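Local coordinates for protein chitinase (Pyrococcus furiosus, PDB 2CWR) that probably anchors the enzyme to chitin through this chitin-binding domain, while the whole chitinase hydrolyses the polymer, at residues V39-A44 with E92-E97. Sequence-based numbering, arbitrary orientation.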
ATOM      1  N   VAL A  39      -4.493   3.258  -2.092  1.00 11.91           N
ATOM      2  CA  VAL A  39      -3.131   3.457  -1.608  1.00  8.94           C
ATOM      3  C   VAL A  39      -2.226   3.278  -2.817  1.00 13.33           C
ATOM      4  O   VAL A  39      -2.203   2.209  -3.432  1.00 11.36           O
ATOM      5  CB  VAL A  39      -2.748   2.448  -0.497  1.00  8.49           C
ATOM      6  CG1 VAL A  39      -1.265   2.570  -0.168  1.00 11.98           C
ATOM      7  CG2 VAL A  39      -3.568   2.728   0.758  1.00 11.95           C
ATOM      8  N   LYS A  40      -1.514   4.340  -3.180  1.00  9.99           N
ATOM      9  CA  LYS A  40      -0.625   4.296  -4.333  1.00 10.29           C
ATOM     10  C   LYS A  40       0.797   4.034  -3.882  1.00 10.61           C
ATOM     11  O   LYS A  40       1.303   4.682  -2.968  1.00 12.78           O
ATOM     12  CB  LYS A  40      -0.697   5.613  -5.112  1.00 14.22           C
ATOM     13  CG  LYS A  40      -2.073   5.891  -5.702  1.00 23.86           C
ATOM     14  CD  LYS A  40      -2.071   7.134  -6.577  1.00 32.59           C
ATOM     15  CE  LYS A  40      -3.406   7.291  -7.295  1.00 37.45           C
ATOM     16  NZ  LYS A  40      -3.410   8.467  -8.211  1.00 43.42           N
ATOM     17  N   VAL A  41       1.444   3.082  -4.538  1.00  8.79           N
ATOM     18  CA  VAL A  41       2.804   2.712  -4.194  1.00 11.33           C
ATOM     19  C   VAL A  41       3.746   2.894  -5.374  1.00 16.55           C
ATOM     20  O   VAL A  41       3.525   2.325  -6.439  1.00 16.75           O
ATOM     21  CB  VAL A  41       2.870   1.238  -3.736  1.00 10.50           C
ATOM     22  CG1 VAL A  41       4.314   0.823  -3.503  1.00 13.91           C
ATOM     23  CG2 VAL A  41       2.053   1.048  -2.458  1.00 12.10           C
ATOM     24  N   LYS A  42       4.787   3.700  -5.184  1.00 13.27           N
ATOM     25  CA  LYS A  42       5.768   3.909  -6.241  1.00 15.93           C
ATOM     26  C   LYS A  42       6.914   2.963  -5.930  1.00 14.30           C
ATOM     27  O   LYS A  42       7.573   3.090  -4.897  1.00 13.23           O
ATOM     28  CB  LYS A  42       6.265   5.357  -6.261  1.00 18.73           C
ATOM     29  CG  LYS A  42       7.173   5.671  -7.450  1.00 24.77           C
ATOM     30  CD  LYS A  42       7.659   7.109  -7.432  1.00 31.53           C
ATOM     31  CE  LYS A  42       8.385   7.466  -8.726  1.00 37.01           C
ATOM     32  NZ  LYS A  42       9.527   6.550  -9.012  1.00 32.34           N
ATOM     33  N   LEU A  43       7.133   2.004  -6.823  1.00 14.21           N
ATOM     34  CA  LEU A  43       8.175   1.004  -6.648  1.00 14.84           C
ATOM     35  C   LEU A  43       9.555   1.520  -7.034  1.00 15.02           C
ATOM     36  O   LEU A  43       9.686   2.399  -7.885  1.00 16.08           O
ATOM     37  CB  LEU A  43       7.847  -0.229  -7.491  1.00 19.59           C
ATOM     38  CG  LEU A  43       6.514  -0.916  -7.183  1.00 17.05           C
ATOM     39  CD1 LEU A  43       6.177  -1.911  -8.282  1.00 23.27           C
ATOM     40  CD2 LEU A  43       6.604  -1.598  -5.829  1.00 18.90           C
ATOM     41  N   ALA A  44      10.581   0.970  -6.398  1.00 14.86           N
ATOM     42  CA  ALA A  44      11.949   1.354  -6.711  1.00 17.79           C
ATOM     43  C   ALA A  44      12.285   0.706  -8.050  1.00 16.74           C
ATOM     44  O   ALA A  44      11.593  -0.215  -8.492  1.00 14.85           O
ATOM     45  CB  ALA A  44      12.900   0.852  -5.638  1.00 16.66           C
ATOM     46  N   GLU A  92       9.564   3.515  -2.951  1.00 15.96           N
ATOM     47  CA  GLU A  92       9.960   4.913  -2.821  1.00 18.19           C
ATOM     48  C   GLU A  92       8.881   5.753  -2.162  1.00 15.75           C
ATOM     49  O   GLU A  92       9.175   6.745  -1.490  1.00 16.65           O
ATOM     50  CB  GLU A  92      10.283   5.501  -4.197  1.00 20.16           C
ATOM     51  CG  GLU A  92      11.242   4.657  -5.013  1.00 19.99           C
ATOM     52  CD  GLU A  92      11.679   5.344  -6.286  1.00 26.75           C
ATOM     53  OE1 GLU A  92      10.972   6.276  -6.729  1.00 26.64           O
ATOM     54  OE2 GLU A  92      12.720   4.943  -6.848  1.00 25.55           O
ATOM     55  N   GLU A  93       7.628   5.357  -2.352  1.00 15.59           N
ATOM     56  CA  GLU A  93       6.524   6.105  -1.775  1.00 15.26           C
ATOM     57  C   GLU A  93       5.274   5.257  -1.582  1.00 14.51           C
ATOM     58  O   GLU A  93       4.959   4.397  -2.402  1.00 13.39           O
ATOM     59  CB  GLU A  93       6.190   7.300  -2.672  1.00 18.67           C
ATOM     60  CG  GLU A  93       5.078   8.188  -2.141  1.00 32.23           C
ATOM     61  CD  GLU A  93       4.748   9.336  -3.078  1.00 43.69           C
ATOM     62  OE1 GLU A  93       5.657  10.142  -3.376  1.00 49.83           O
ATOM     63  OE2 GLU A  93       3.580   9.435  -3.512  1.00 39.70           O
ATOM     64  N   ILE A  94       4.577   5.508  -0.480  1.00 10.40           N
ATOM     65  CA  ILE A  94       3.331   4.813  -0.167  1.00 10.35           C
ATOM     66  C   ILE A  94       2.397   5.928   0.266  1.00 14.65           C
ATOM     67  O   ILE A  94       2.587   6.538   1.324  1.00 14.02           O
ATOM     68  CB  ILE A  94       3.507   3.797   0.971  1.00 12.02           C
ATOM     69  CG1 ILE A  94       4.519   2.723   0.551  1.00 15.56           C
ATOM     70  CG2 ILE A  94       2.162   3.154   1.292  1.00 13.82           C
ATOM     71  CD1 ILE A  94       4.834   1.701   1.640  1.00 17.16           C
ATOM     72  N   THR A  95       1.389   6.197  -0.557  1.00 12.25           N
ATOM     73  CA  THR A  95       0.477   7.301  -0.292  1.00 13.60           C
ATOM     74  C   THR A  95      -1.000   6.942  -0.269  1.00 11.45           C
ATOM     75  O   THR A  95      -1.501   6.272  -1.168  1.00 14.09           O
ATOM     76  CB  THR A  95       0.686   8.397  -1.343  1.00 16.70           C
ATOM     77  OG1 THR A  95       2.077   8.743  -1.391  1.00 17.38           O
ATOM     78  CG2 THR A  95      -0.135   9.628  -1.003  1.00 21.13           C
ATOM     79  N   LEU A  96      -1.691   7.419   0.760  1.00 10.20           N
ATOM     80  CA  LEU A  96      -3.118   7.170   0.920  1.00 10.73           C
ATOM     81  C   LEU A  96      -3.956   8.270   0.271  1.00 14.49           C
ATOM     82  O   LEU A  96      -3.705   9.459   0.478  1.00 15.22           O
ATOM     83  CB  LEU A  96      -3.467   7.083   2.409  1.00 14.09           C
ATOM     84  CG  LEU A  96      -4.954   7.077   2.781  1.00 14.00           C
ATOM     85  CD1 LEU A  96      -5.636   5.849   2.200  1.00 11.09           C
ATOM     86  CD2 LEU A  96      -5.091   7.096   4.298  1.00 14.82           C
ATOM     87  N   GLU A  97      -4.945   7.858  -0.517  1.00 16.25           N
ATOM     88  CA  GLU A  97      -5.850   8.790  -1.181  1.00 19.05           C
ATOM     89  C   GLU A  97      -7.289   8.366  -0.915  1.00 22.14           C
ATOM     90  O   GLU A  97      -7.595   7.174  -0.819  1.00 22.66           O
ATOM     91  CB  GLU A  97      -5.617   8.812  -2.698  1.00 22.36           C
ATOM     92  CG  GLU A  97      -4.285   9.404  -3.135  1.00 29.20           C
ATOM     93  CD  GLU A  97      -4.161   9.533  -4.649  1.00 34.31           C
ATOM     94  OE1 GLU A  97      -3.093   9.973  -5.123  1.00 37.54           O
ATOM     95  OE2 GLU A  97      -5.126   9.199  -5.367  1.00 31.53           O
TER
HETATM   96  O   HOH W   1       2.676   6.991  -4.286  1.00 37.74           O
HETATM   97  O   HOH W   2      11.462   4.203  -9.574  1.00 35.66           O
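Val39 meets two side chains of strand 93-97 on the buried face of the sheet: CG1, anti to the backbone N (chi1 172°), lies 3.8 Å from CG2 of Ile94, and CG2 reaches CD1 of Leu96. Leu12 and Leu29 of the opposing sheet close over this apolar patch. Between the strands, in the hydrogen-bonded pair Lys40-Thr95, Lys40 N donates to Thr95 O and Thr95 N to Lys40 O, each at 2.8 Å. The outer face is looser and polar. There the extended chain of Lys40 passes across the carboxylate of Glu97, a long salt bridge with NZ 3.4 Å from OE2. Thr95 OG1 donates to Glu93 OE2 (2.7 Å), and a water links that same oxygen to the carbonyl of Lys40. Farther along, Lys42 turns at its last torsion (chi4 -56°), bringing NZ to 2.7 Å from Glu92 OE1, above the carboxylate plane. An alanine in place of Lys42 would probably leave the Glu92 carboxylate without its cationic mate and freer to swing into solvent. Lys42 O takes the N-H of Glu92 at 2.8 Å and, weakly, that of Glu93; Glu92 and Glu93, set opposite the single Lys42, make a classic beta bulge in an antiparallel sheet of the beta-sandwich carbohydrate-binding domain.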